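Local coordinates for uncharacterized protein (Bacillus cereus, PDB 5F2H) that is of unknown function but, as a member of the alpha/beta hydrolase superfamily, probably has hydrolase activity, at residues B[48-52]-B[67-71]; B[131-137]-B[158-164]; B[176-180]-B[212-216]; B[245-249]-B[276-282]. All coordinates share one frame; numbering follows the deposited sequence.

Interaction 1: residues B[48-52]-B[67-71]; sequences YNFKY and VMKEA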
loop_
_atom_site.group_PDB
_atom_site.type_symbol
_atom_site.label_atom_id
_atom_site.label_comp_id
_atom_site.label_asym_id
_atom_site.label_seq_id
_atom_site.Cartn_x
_atom_site.Cartn_y
_atom_site.Cartn_z
ATOM N N TYR B 48 14.366 15.614 36.538
ATOM C CA TYR B 48 14.856 16.421 37.660
ATOM C C TYR B 48 13.899 16.412 38.826
ATOM O O TYR B 48 14.339 16.387 39.972
ATOM C CB TYR B 48 15.141 17.879 37.284
ATOM C CG TYR B 48 16.412 18.087 36.495
ATOM C CD1 TYR B 48 17.632 18.164 37.144
ATOM C CD2 TYR B 48 16.392 18.266 35.123
ATOM C CE1 TYR B 48 18.799 18.384 36.450
ATOM C CE2 TYR B 48 17.561 18.482 34.413
ATOM C CZ TYR B 48 18.760 18.550 35.082
ATOM O OH TYR B 48 19.931 18.763 34.396
ATOM N N ASN B 49 12.598 16.468 38.543
ATOM C CA ASN B 49 11.617 16.480 39.599
ATOM C C ASN B 49 11.868 15.235 40.397
ATOM O O ASN B 49 12.067 15.311 41.608
ATOM C CB ASN B 49 10.194 16.535 39.055
ATOM C CG ASN B 49 9.151 16.649 40.151
ATOM O OD1 ASN B 49 9.461 16.910 41.315
ATOM N ND2 ASN B 49 7.898 16.500 39.772
ATOM N N PHE B 50 11.910 14.084 39.730
ATOM C CA PHE B 50 12.187 12.832 40.452
ATOM C C PHE B 50 13.454 12.910 41.297
ATOM O O PHE B 50 13.439 12.547 42.481
ATOM C CB PHE B 50 12.237 11.631 39.521
ATOM C CG PHE B 50 10.884 11.043 39.201
ATOM C CD1 PHE B 50 9.978 11.698 38.378
ATOM C CD2 PHE B 50 10.558 9.775 39.652
ATOM C CE1 PHE B 50 8.738 11.140 38.091
ATOM C CE2 PHE B 50 9.332 9.208 39.348
ATOM C CZ PHE B 50 8.415 9.896 38.574
ATOM N N LYS B 51 14.523 13.446 40.725
ATOM C CA LYS B 51 15.776 13.542 41.473
ATOM C C LYS B 51 15.707 14.361 42.759
ATOM O O LYS B 51 16.003 13.841 43.835
ATOM C CB LYS B 51 16.936 14.027 40.596
ATOM C CG LYS B 51 17.351 13.037 39.528
ATOM C CD LYS B 51 18.518 13.543 38.705
ATOM C CE LYS B 51 18.912 12.502 37.660
ATOM N NZ LYS B 51 20.130 12.858 36.878
ATOM N N TYR B 52 15.302 15.620 42.671
ATOM C CA TYR B 52 15.266 16.427 43.882
ATOM C C TYR B 52 14.168 16.005 44.866
ATOM O O TYR B 52 14.323 16.171 46.072
ATOM C CB TYR B 52 15.217 17.929 43.591
ATOM C CG TYR B 52 13.952 18.466 42.965
ATOM C CD1 TYR B 52 12.820 18.697 43.739
ATOM C CD2 TYR B 52 13.924 18.861 41.635
ATOM C CE1 TYR B 52 11.665 19.230 43.179
ATOM C CE2 TYR B 52 12.786 19.419 41.077
ATOM C CZ TYR B 52 11.659 19.591 41.852
ATOM O OH TYR B 52 10.509 20.104 41.309
ATOM N N VAL B 67 19.949 20.476 42.895
ATOM C CA VAL B 67 19.283 19.737 41.827
ATOM C C VAL B 67 18.174 20.665 41.362
ATOM O O VAL B 67 18.051 20.957 40.183
ATOM C CB VAL B 67 18.689 18.404 42.314
ATOM C CG1 VAL B 67 17.923 17.703 41.199
ATOM C CG2 VAL B 67 19.779 17.490 42.823
HETATM N N MSE B 68 17.401 21.157 42.326
HETATM C CA MSE B 68 16.303 22.078 42.075
HETATM C C MSE B 68 16.833 23.278 41.346
HETATM O O MSE B 68 16.370 23.585 40.245
HETATM C CB MSE B 68 15.667 22.435 43.413
HETATM C CG MSE B 68 14.231 22.888 43.239
HETATM SE SE MSE B 68 13.238 22.653 44.921
HETATM C CE MSE B 68 11.462 23.105 44.204
ATOM N N LYS B 69 17.840 23.940 41.914
ATOM C CA LYS B 69 18.442 25.124 41.269
ATOM C C LYS B 69 18.768 24.891 39.818
ATOM O O LYS B 69 18.390 25.671 38.958
ATOM C CB LYS B 69 19.743 25.557 41.945
ATOM C CG LYS B 69 19.612 26.166 43.325
ATOM C CD LYS B 69 20.979 26.535 43.886
ATOM C CE LYS B 69 20.854 27.226 45.236
ATOM N NZ LYS B 69 22.181 27.560 45.823
ATOM N N GLU B 70 19.486 23.821 39.544
ATOM C CA GLU B 70 19.857 23.536 38.177
ATOM C C GLU B 70 18.621 23.533 37.282
ATOM O O GLU B 70 18.477 24.376 36.391
ATOM C CB GLU B 70 20.603 22.210 38.107
ATOM C CG GLU B 70 21.050 21.827 36.715
ATOM C CD GLU B 70 21.845 20.529 36.712
ATOM O OE1 GLU B 70 22.669 20.354 37.631
ATOM O OE2 GLU B 70 21.694 19.705 35.774
ATOM N N ALA B 71 17.717 22.607 37.566
ATOM C CA ALA B 71 16.477 22.449 36.818
ATOM C C ALA B 71 15.746 23.744 36.521
ATOM O O ALA B 71 15.409 24.039 35.374
ATOM C CB ALA B 71 15.542 21.550 37.609
#

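Interaction 2: residues B[131-137]-B[158-164]; sequences KLFIAMH and YTLALPQ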
loop_
_atom_site.group_PDB
_atom_site.type_symbol
_atom_site.label_atom_id
_atom_site.label_comp_id
_atom_site.label_asym_id
_atom_site.label_seq_id
_atom_site.Cartn_x
_atom_site.Cartn_y
_atom_site.Cartn_z
ATOM N N LYS B 131 3.216 0.111 -6.141
ATOM C CA LYS B 131 3.543 -1.147 -6.827
ATOM C C LYS B 131 3.288 -0.982 -8.329
ATOM O O LYS B 131 2.373 -0.261 -8.725
ATOM C CB LYS B 131 2.703 -2.294 -6.246
ATOM C CG LYS B 131 2.899 -2.453 -4.738
ATOM C CD LYS B 131 2.044 -3.510 -4.032
ATOM C CE LYS B 131 2.384 -4.931 -4.443
ATOM N NZ LYS B 131 1.594 -5.957 -3.699
ATOM N N LEU B 132 4.095 -1.633 -9.166
ATOM C CA LEU B 132 3.927 -1.512 -10.613
ATOM C C LEU B 132 3.752 -2.839 -11.281
ATOM O O LEU B 132 4.336 -3.821 -10.870
ATOM C CB LEU B 132 5.135 -0.817 -11.248
ATOM C CG LEU B 132 5.133 -0.700 -12.780
ATOM C CD1 LEU B 132 3.905 0.017 -13.319
ATOM C CD2 LEU B 132 6.372 0.036 -13.247
ATOM N N PHE B 133 2.915 -2.864 -12.309
ATOM C CA PHE B 133 2.673 -4.070 -13.069
ATOM C C PHE B 133 2.680 -3.661 -14.536
ATOM O O PHE B 133 1.940 -2.769 -14.939
ATOM C CB PHE B 133 1.331 -4.678 -12.738
ATOM C CG PHE B 133 1.125 -6.023 -13.349
ATOM C CD1 PHE B 133 1.010 -6.165 -14.717
ATOM C CD2 PHE B 133 0.975 -7.133 -12.555
ATOM C CE1 PHE B 133 0.775 -7.405 -15.283
ATOM C CE2 PHE B 133 0.757 -8.377 -13.106
ATOM C CZ PHE B 133 0.641 -8.517 -14.467
ATOM N N ILE B 134 3.505 -4.314 -15.345
ATOM C CA ILE B 134 3.545 -3.954 -16.737
ATOM C C ILE B 134 3.074 -5.127 -17.561
ATOM O O ILE B 134 3.620 -6.208 -17.448
ATOM C CB ILE B 134 4.950 -3.597 -17.170
ATOM C CG1 ILE B 134 5.577 -2.652 -16.167
ATOM C CG2 ILE B 134 4.913 -2.996 -18.554
ATOM C CD1 ILE B 134 6.987 -2.228 -16.545
ATOM N N ALA B 135 2.045 -4.920 -18.366
ATOM C CA ALA B 135 1.525 -5.979 -19.202
ATOM C C ALA B 135 1.871 -5.678 -20.641
ATOM O O ALA B 135 1.740 -4.522 -21.068
ATOM C CB ALA B 135 0.026 -6.106 -19.043
HETATM N N MSE B 136 2.265 -6.717 -21.387
HETATM C CA MSE B 136 2.635 -6.572 -22.795
HETATM C C MSE B 136 1.705 -7.256 -23.756
HETATM O O MSE B 136 1.627 -8.481 -23.815
HETATM C CB MSE B 136 4.012 -7.193 -23.065
HETATM C CG MSE B 136 5.100 -6.712 -22.117
HETATM SE SE MSE B 136 5.563 -4.873 -22.668
HETATM C CE MSE B 136 5.096 -4.242 -20.897
ATOM N N HIS B 137 1.049 -6.464 -24.585
ATOM C CA HIS B 137 0.145 -6.993 -25.580
ATOM C C HIS B 137 0.823 -7.927 -26.571
ATOM O O HIS B 137 2.042 -7.921 -26.696
ATOM C CB HIS B 137 -0.487 -5.841 -26.359
ATOM C CG HIS B 137 0.472 -5.072 -27.222
ATOM N ND1 HIS B 137 0.703 -5.386 -28.545
ATOM C CD2 HIS B 137 1.211 -3.967 -26.966
ATOM C CE1 HIS B 137 1.536 -4.506 -29.067
ATOM N NE2 HIS B 137 1.870 -3.643 -28.126
ATOM N N TYR B 158 -1.902 -2.578 -7.480
ATOM C CA TYR B 158 -0.876 -2.359 -8.507
ATOM C C TYR B 158 -1.234 -1.347 -9.562
ATOM O O TYR B 158 -2.293 -1.427 -10.156
ATOM C CB TYR B 158 -0.531 -3.655 -9.265
ATOM C CG TYR B 158 0.396 -4.608 -8.561
ATOM C CD1 TYR B 158 -0.086 -5.568 -7.691
ATOM C CD2 TYR B 158 1.774 -4.581 -8.827
ATOM C CE1 TYR B 158 0.775 -6.452 -7.066
ATOM C CE2 TYR B 158 2.643 -5.451 -8.201
ATOM C CZ TYR B 158 2.138 -6.387 -7.327
ATOM O OH TYR B 158 2.985 -7.255 -6.689
ATOM N N THR B 159 -0.315 -0.426 -9.827
ATOM C CA THR B 159 -0.489 0.582 -10.871
ATOM C C THR B 159 -0.230 -0.195 -12.149
ATOM O O THR B 159 0.780 -0.887 -12.257
ATOM C CB THR B 159 0.537 1.715 -10.724
ATOM O OG1 THR B 159 0.305 2.399 -9.484
ATOM C CG2 THR B 159 0.443 2.698 -11.888
ATOM N N LEU B 160 -1.115 -0.095 -13.121
ATOM C CA LEU B 160 -0.963 -0.854 -14.366
ATOM C C LEU B 160 -0.463 -0.026 -15.516
ATOM O O LEU B 160 -1.100 0.934 -15.924
ATOM C CB LEU B 160 -2.305 -1.494 -14.740
ATOM C CG LEU B 160 -2.475 -2.277 -16.040
ATOM C CD1 LEU B 160 -1.478 -3.407 -16.176
ATOM C CD2 LEU B 160 -3.907 -2.798 -16.140
ATOM N N ALA B 161 0.667 -0.438 -16.063
ATOM C CA ALA B 161 1.261 0.240 -17.182
ATOM C C ALA B 161 1.063 -0.663 -18.378
ATOM O O ALA B 161 1.375 -1.848 -18.315
ATOM C CB ALA B 161 2.734 0.440 -16.937
ATOM N N LEU B 162 0.490 -0.128 -19.446
ATOM C CA LEU B 162 0.278 -0.903 -20.656
ATOM C C LEU B 162 1.044 -0.214 -21.777
ATOM O O LEU B 162 0.606 0.814 -22.276
ATOM C CB LEU B 162 -1.207 -1.017 -21.003
ATOM C CG LEU B 162 -2.115 -1.722 -19.986
ATOM C CD1 LEU B 162 -3.568 -1.722 -20.446
ATOM C CD2 LEU B 162 -1.661 -3.141 -19.729
ATOM N N PRO B 163 2.207 -0.764 -22.161
ATOM C CA PRO B 163 2.996 -0.164 -23.233
ATOM C C PRO B 163 2.515 -0.612 -24.594
ATOM O O PRO B 163 1.973 -1.692 -24.717
ATOM C CB PRO B 163 4.410 -0.701 -22.980
ATOM C CG PRO B 163 4.391 -1.241 -21.585
ATOM C CD PRO B 163 2.995 -1.761 -21.428
ATOM N N GLN B 164 2.682 0.236 -25.593
ATOM C CA GLN B 164 2.275 -0.088 -26.940
ATOM C C GLN B 164 3.514 0.045 -27.837
ATOM O O GLN B 164 4.239 1.061 -27.785
ATOM C CB GLN B 164 1.182 0.852 -27.417
ATOM C CG GLN B 164 0.480 0.395 -28.678
ATOM C CD GLN B 164 -0.619 1.367 -29.087
ATOM O OE1 GLN B 164 -1.806 1.054 -29.005
ATOM N NE2 GLN B 164 -0.234 2.585 -29.391
HETATM O O HOH W 1 0.621 -3.606 -23.541
#

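Interaction 3: residues B[176-180]-B[212-216]; sequences WDDIQ and RVALY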
loop_
_atom_site.group_PDB
_atom_site.type_symbol
_atom_site.label_atom_id
_atom_site.label_comp_id
_atom_site.label_asym_id
_atom_site.label_seq_id
_atom_site.Cartn_x
_atom_site.Cartn_y
_atom_site.Cartn_z
ATOM N N TRP B 176 5.633 -6.888 -32.107
ATOM C CA TRP B 176 6.953 -6.977 -31.454
ATOM C C TRP B 176 7.990 -7.730 -32.311
ATOM O O TRP B 176 8.851 -8.417 -31.774
ATOM C CB TRP B 176 6.837 -7.662 -30.095
ATOM C CG TRP B 176 5.932 -6.973 -29.169
ATOM C CD1 TRP B 176 4.652 -7.337 -28.828
ATOM C CD2 TRP B 176 6.182 -5.738 -28.512
ATOM N NE1 TRP B 176 4.115 -6.420 -27.963
ATOM C CE2 TRP B 176 5.027 -5.417 -27.765
ATOM C CE3 TRP B 176 7.280 -4.867 -28.471
ATOM C CZ2 TRP B 176 4.949 -4.287 -26.960
ATOM C CZ3 TRP B 176 7.187 -3.718 -27.677
ATOM C CH2 TRP B 176 6.024 -3.449 -26.928
ATOM N N ASP B 177 7.912 -7.578 -33.636
ATOM C CA ASP B 177 8.831 -8.242 -34.570
ATOM C C ASP B 177 10.288 -8.051 -34.198
ATOM O O ASP B 177 10.996 -9.018 -33.896
ATOM C CB ASP B 177 8.640 -7.703 -35.987
ATOM C CG ASP B 177 7.342 -8.110 -36.607
ATOM O OD1 ASP B 177 6.664 -9.037 -36.090
ATOM O OD2 ASP B 177 7.048 -7.532 -37.673
ATOM N N ASP B 178 10.686 -6.777 -34.223
ATOM C CA ASP B 178 12.017 -6.314 -33.913
ATOM C C ASP B 178 12.119 -6.268 -32.402
ATOM O O ASP B 178 11.856 -5.245 -31.799
ATOM C CB ASP B 178 12.221 -4.920 -34.541
ATOM C CG ASP B 178 13.651 -4.410 -34.424
ATOM O OD1 ASP B 178 14.435 -4.928 -33.590
ATOM O OD2 ASP B 178 13.995 -3.478 -35.189
ATOM N N ILE B 179 12.519 -7.388 -31.801
ATOM C CA ILE B 179 12.629 -7.488 -30.341
ATOM C C ILE B 179 13.631 -6.556 -29.685
ATOM O O ILE B 179 13.739 -6.542 -28.454
ATOM C CB ILE B 179 12.872 -8.931 -29.819
ATOM C CG1 ILE B 179 14.225 -9.492 -30.281
ATOM C CG2 ILE B 179 11.714 -9.843 -30.222
ATOM C CD1 ILE B 179 14.525 -10.881 -29.742
ATOM N N GLN B 180 14.373 -5.792 -30.480
ATOM C CA GLN B 180 15.351 -4.871 -29.909
ATOM C C GLN B 180 14.684 -3.589 -29.544
ATOM O O GLN B 180 14.801 -3.141 -28.404
ATOM C CB GLN B 180 16.507 -4.627 -30.858
ATOM C CG GLN B 180 17.327 -5.879 -31.097
ATOM C CD GLN B 180 17.947 -6.408 -29.819
ATOM O OE1 GLN B 180 18.072 -5.682 -28.826
ATOM N NE2 GLN B 180 18.394 -7.660 -29.854
ATOM N N ARG B 212 7.479 -12.414 -24.941
ATOM C CA ARG B 212 8.836 -12.591 -25.466
ATOM C C ARG B 212 9.732 -11.411 -25.123
ATOM O O ARG B 212 10.789 -11.597 -24.494
ATOM C CB ARG B 212 8.862 -12.816 -26.990
ATOM C CG ARG B 212 10.278 -13.214 -27.435
ATOM C CD ARG B 212 10.624 -13.763 -28.833
ATOM N NE ARG B 212 10.434 -12.908 -29.987
ATOM C CZ ARG B 212 11.056 -13.080 -31.161
ATOM N NH1 ARG B 212 12.060 -13.958 -31.320
ATOM N NH2 ARG B 212 10.787 -12.243 -32.155
ATOM N N VAL B 213 9.299 -10.206 -25.508
ATOM C CA VAL B 213 10.075 -8.994 -25.235
ATOM C C VAL B 213 10.244 -8.832 -23.729
ATOM O O VAL B 213 11.301 -8.412 -23.237
ATOM C CB VAL B 213 9.408 -7.748 -25.807
ATOM C CG1 VAL B 213 10.192 -6.508 -25.447
ATOM C CG2 VAL B 213 9.284 -7.843 -27.311
ATOM N N ALA B 214 9.189 -9.165 -22.988
ATOM C CA ALA B 214 9.240 -9.059 -21.542
ATOM C C ALA B 214 10.394 -9.908 -21.013
ATOM O O ALA B 214 11.176 -9.452 -20.183
ATOM C CB ALA B 214 7.945 -9.540 -20.927
ATOM N N LEU B 215 10.502 -11.145 -21.491
ATOM C CA LEU B 215 11.546 -12.024 -21.023
ATOM C C LEU B 215 12.936 -11.568 -21.536
ATOM O O LEU B 215 13.916 -11.623 -20.804
ATOM C CB LEU B 215 11.267 -13.471 -21.437
ATOM C CG LEU B 215 12.239 -14.520 -20.859
ATOM C CD1 LEU B 215 12.129 -14.555 -19.344
ATOM C CD2 LEU B 215 11.972 -15.908 -21.407
ATOM N N TYR B 216 13.011 -11.107 -22.774
ATOM C CA TYR B 216 14.279 -10.656 -23.317
ATOM C C TYR B 216 14.809 -9.510 -22.469
ATOM O O TYR B 216 15.928 -9.548 -21.989
ATOM C CB TYR B 216 14.084 -10.222 -24.765
ATOM C CG TYR B 216 15.347 -9.871 -25.490
ATOM C CD1 TYR B 216 16.241 -10.861 -25.862
ATOM C CD2 TYR B 216 15.575 -8.588 -25.956
ATOM C CE1 TYR B 216 17.377 -10.571 -26.587
ATOM C CE2 TYR B 216 16.707 -8.291 -26.701
ATOM C CZ TYR B 216 17.610 -9.286 -27.005
ATOM O OH TYR B 216 18.749 -9.008 -27.726
#

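Interaction 4: residues B[245-249]-B[276-282]; sequences LEVLQ and VLKDKNI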
loop_
_atom_site.group_PDB
_atom_site.type_symbol
_atom_site.label_atom_id
_atom_site.label_comp_id
_atom_site.label_asym_id
_atom_site.label_seq_id
_atom_site.Cartn_x
_atom_site.Cartn_y
_atom_site.Cartn_z
ATOM N N LEU B 245 19.368 -17.223 -19.266
ATOM C CA LEU B 245 18.375 -17.680 -18.292
ATOM C C LEU B 245 18.970 -17.807 -16.880
ATOM O O LEU B 245 18.242 -17.944 -15.914
ATOM C CB LEU B 245 17.714 -18.987 -18.754
ATOM C CG LEU B 245 16.797 -18.858 -19.987
ATOM C CD1 LEU B 245 16.400 -20.210 -20.566
ATOM C CD2 LEU B 245 15.567 -18.019 -19.675
ATOM N N GLU B 246 20.295 -17.795 -16.775
ATOM C CA GLU B 246 20.973 -17.864 -15.481
ATOM C C GLU B 246 20.497 -16.716 -14.604
ATOM O O GLU B 246 20.267 -16.880 -13.413
ATOM C CB GLU B 246 22.486 -17.728 -15.672
ATOM C CG GLU B 246 23.285 -17.627 -14.374
ATOM C CD GLU B 246 24.781 -17.470 -14.608
ATOM O OE1 GLU B 246 25.256 -17.778 -15.726
ATOM O OE2 GLU B 246 25.496 -17.064 -13.664
ATOM N N VAL B 247 20.353 -15.553 -15.225
ATOM C CA VAL B 247 19.921 -14.346 -14.541
ATOM C C VAL B 247 18.738 -14.597 -13.608
ATOM O O VAL B 247 18.590 -13.931 -12.588
ATOM C CB VAL B 247 19.581 -13.228 -15.552
ATOM C CG1 VAL B 247 19.043 -11.998 -14.838
ATOM C CG2 VAL B 247 20.806 -12.856 -16.376
ATOM N N LEU B 248 17.907 -15.574 -13.937
ATOM C CA LEU B 248 16.742 -15.880 -13.109
ATOM C C LEU B 248 17.064 -16.545 -11.758
ATOM O O LEU B 248 16.289 -16.436 -10.809
ATOM C CB LEU B 248 15.781 -16.770 -13.896
ATOM C CG LEU B 248 15.276 -16.210 -15.233
ATOM C CD1 LEU B 248 14.427 -17.257 -15.936
ATOM C CD2 LEU B 248 14.502 -14.914 -15.054
ATOM N N GLN B 249 18.206 -17.219 -11.670
ATOM C CA GLN B 249 18.607 -17.910 -10.438
ATOM C C GLN B 249 19.569 -17.115 -9.573
ATOM O O GLN B 249 19.815 -17.497 -8.434
ATOM C CB GLN B 249 19.196 -19.297 -10.753
ATOM C CG GLN B 249 20.356 -19.298 -11.740
ATOM C CD GLN B 249 20.781 -20.696 -12.135
ATOM O OE1 GLN B 249 20.446 -21.668 -11.460
ATOM N NE2 GLN B 249 21.530 -20.803 -13.229
ATOM N N VAL B 276 13.437 -25.634 -18.888
ATOM C CA VAL B 276 14.663 -24.962 -18.500
ATOM C C VAL B 276 14.508 -24.378 -17.088
ATOM O O VAL B 276 15.428 -24.465 -16.279
ATOM C CB VAL B 276 15.047 -23.842 -19.479
ATOM C CG1 VAL B 276 16.288 -23.129 -18.981
ATOM C CG2 VAL B 276 15.258 -24.390 -20.882
ATOM N N LEU B 277 13.352 -23.779 -16.789
ATOM C CA LEU B 277 13.126 -23.205 -15.459
ATOM C C LEU B 277 13.307 -24.267 -14.382
ATOM O O LEU B 277 13.722 -23.947 -13.274
ATOM C CB LEU B 277 11.725 -22.580 -15.313
ATOM C CG LEU B 277 11.295 -21.396 -16.182
ATOM C CD1 LEU B 277 9.911 -20.947 -15.737
ATOM C CD2 LEU B 277 12.241 -20.217 -16.084
ATOM N N LYS B 278 12.954 -25.513 -14.698
ATOM C CA LYS B 278 13.105 -26.632 -13.752
ATOM C C LYS B 278 14.594 -27.066 -13.682
ATOM O O LYS B 278 15.147 -27.290 -12.597
ATOM C CB LYS B 278 12.223 -27.817 -14.159
ATOM C CG LYS B 278 12.347 -29.006 -13.223
ATOM C CD LYS B 278 11.513 -30.207 -13.654
ATOM C CE LYS B 278 11.776 -31.393 -12.723
ATOM N NZ LYS B 278 11.011 -32.623 -13.068
ATOM N N ASP B 279 15.229 -27.146 -14.852
ATOM C CA ASP B 279 16.637 -27.507 -14.971
ATOM C C ASP B 279 17.532 -26.537 -14.193
ATOM O O ASP B 279 18.541 -26.958 -13.615
ATOM C CB ASP B 279 17.072 -27.494 -16.447
ATOM C CG ASP B 279 16.358 -28.546 -17.291
ATOM O OD1 ASP B 279 15.868 -29.545 -16.715
ATOM O OD2 ASP B 279 16.348 -28.400 -18.539
ATOM N N LYS B 280 17.165 -25.251 -14.189
ATOM C CA LYS B 280 17.938 -24.211 -13.490
ATOM C C LYS B 280 17.366 -23.843 -12.138
ATOM O O LYS B 280 17.665 -22.772 -11.585
ATOM C CB LYS B 280 18.083 -22.980 -14.372
ATOM C CG LYS B 280 18.839 -23.365 -15.622
ATOM C CD LYS B 280 19.343 -22.220 -16.451
ATOM C CE LYS B 280 20.075 -22.798 -17.646
ATOM N NZ LYS B 280 20.875 -21.778 -18.360
ATOM N N ASN B 281 16.526 -24.747 -11.644
ATOM C CA ASN B 281 15.865 -24.635 -10.356
ATOM C C ASN B 281 15.365 -23.220 -10.020
ATOM O O ASN B 281 15.731 -22.652 -8.991
ATOM C CB ASN B 281 16.819 -25.175 -9.285
ATOM C CG ASN B 281 16.157 -25.348 -7.935
ATOM O OD1 ASN B 281 14.992 -24.990 -7.743
ATOM N ND2 ASN B 281 16.896 -25.913 -6.989
ATOM N N ILE B 282 14.520 -22.668 -10.891
ATOM C CA ILE B 282 13.956 -21.328 -10.696
ATOM C C ILE B 282 12.575 -21.506 -10.091
ATOM O O ILE B 282 11.728 -22.169 -10.687
ATOM C CB ILE B 282 13.782 -20.589 -12.034
ATOM C CG1 ILE B 282 15.060 -20.648 -12.882
ATOM C CG2 ILE B 282 13.338 -19.158 -11.778
ATOM C CD1 ILE B 282 16.242 -19.957 -12.257
#

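Interaction 1: residues B[48-52]-B[67-71]
V67 is the hydrophobic centre of this contact. Its CG1 lies 3.6 Å from Y52 CB and 3.9 Å from K51 CB, and it also nears the edge of the Y48 ring. A71 adds a second apolar patch, where its CB sits 3.7 Å from Y48 CB. The K51 chain then runs on away from the other helix.

The aromatic contact is between Y52 and the selenomethionine M68. M68 CG stands almost exactly over the ring, 4.2 Å from the Y52 centroid, and makes a CH-pi contact. M68 SE lies over the same face, which makes this a Met-aromatic pair. The first torsion of Y52 (chi1 68°) sets CG between the backbone N and the carbonyl carbon and turns one ring face to M68. N49 O covers the opposite face.

One polar link is present. Y48 OH donates to E70 OE2; the modelled 2.4 Å is too short to trust as a length. The ring and carboxylate planes are 73° apart. K75 is a weak further partner of both groups.

Helices 44-58 and 61-74 run antiparallel, their segment axes 9.4 Å apart at 162°. They form a helical hairpin, consistent with a TPR-like N-terminal domain.

Interaction 2: residues B[131-137]-B[158-164]
F133 is hydrogen-bonded to strand 158-164 through both its N and its O. Its N donates to T159 O and its O accepts from A161 N, both at 2.9 Å. T159 N to K131 O comes before them, and A135 N to A161 O follows at 3.1 Å. CA-H...O contacts from I134 and L160 fill in between. The two strands are parallel in direction, with a 31° twist.

P163 has no N-H to give, so the direct bonding stops there. The strands spread, and the CA atoms of H137 and Q164 are 7.4 Å apart. One water fills the place of the missing bond. It donates to A135 O (2.9 Å) and to P163 O, and accepts from H137 N (3.1 Å). P163 O also lies at the edge of the H137 ring, near its plane.

Strand 131-136, helix 143-150 and strand 158-164 make a beta-alpha-beta crossover of the alpha/beta hydrolase sheet. Strand 158-164 is one of the two outermost strands within this chain. A strand of the second subunit pairs antiparallel with it, so the sheet continues across the dimer.

The side chains sort by face. L132, I134, T159 and A161 share one face, where L132 CD1 packs on A161 CB at 3.8 Å. F133 and L160 lie side by side on the other, CD1 to CD1 4.0 Å. K131 lies over one face of the Y158 ring, with CB 3.9 Å from its centroid in a CH-pi contact. The Y158 hydroxyl is hydrogen-bonded to S201.

Interaction 3: residues B[176-180]-B[212-216]
Beside the probable nucleophile elbow, I179 and Q180 of helix 179-195 pack on R212, V213 and Y216 of helix 209-219. I179 CD1 is wedged between two flat groups. On one side is the Y216 ring, whose centroid is 4.2 Å away, with the methyl only 8° off the ring normal: a CH-pi contact. On the other side is the R212 guanidinium, with CD1 over its centre. I179 CG2 lies against the same face of the guanidinium, nearer NE and NH2. The ethyl branch of I179 leaves CA on the side flanked by both N and C (chi1 65°), and an extended chi2 carries CD1 into this slot.

In an alpha/beta hydrolase the helix after the elbow supports the nucleophile turn; here the first turn of helix 179-195 and the loop before it lie against one side of helix 209-219. D178 is the N-cap of helix 179-195, its OD1 accepting from Q180 N at 3.2 Å.

W176 lies further back on the loop. Its CB meets V213 CG2 at 3.7 Å, and the two side chains cross at about a right angle. W176 NE1 turns elsewhere and donates to H137 O.

Q180 points away at first, but its chain bends at chi2 and brings NE2 to Y216 OH as a donor. The modelled 2.5 Å is doubtful as a length. The amide and ring planes are 76° apart.

Interaction 4: residues B[245-249]-B[276-282]
L248 and I282 form the tight part of this contact. I282 CD1 lies 3.6 Å from L248 CB and reaches on to the CB of Q249. The I282 side chain is bent at chi2 (-63°), which turns CD1 toward the 245-249 backbone. L248 also sends CD1 to L277 CD2 at 3.7 Å, the two side chains crossing at an angle. L245 extends the apolar strip. Its CD1 meets V276 CG1, and these side chains cross at about a right angle.

The other side is looser and more polar. K280 reaches out with its chain extended beyond CG, and its NZ lies 4.2 Å from L245 CB. That amine is hydrogen-bonded to N242. The carboxylate of E246 stays apart from it, with OE1 6.5 Å from NZ. E246 and Q249 are exposed.

A Schellman motif ends helix 267-279. N281 is its C-prime residue, with I282 N bonded to L277 O and N281 N to K278 O. The turn brings I282 back to the contact and leads into strand 284-289, one edge of the sheet within this chain. On the 245-249 side, L245 and L248 also touch L219 of helix 209-219, which joins this short helical turn to its neighbour.

The four contacts follow one another along the chain; none nests in or crosses another. Interaction 1 closes a short helix-to-helix turn in the N-terminal helical domain. Its centre is about 63 Å or more from the centres of the other three, which all lie in the hydrolase domain. Interaction 2 closes a beta-alpha-beta crossover at the dimer side of the sheet. Interaction 3 closes a longer excursion that includes strand 202-207. Interactions 2 and 3 touch: M136 CG packs on A214 CB at 4.2 Å. Interaction 4 closes the loop through strand 254-260, near the far sheet edge. Its nearest atoms are about 5 Å from interaction 3.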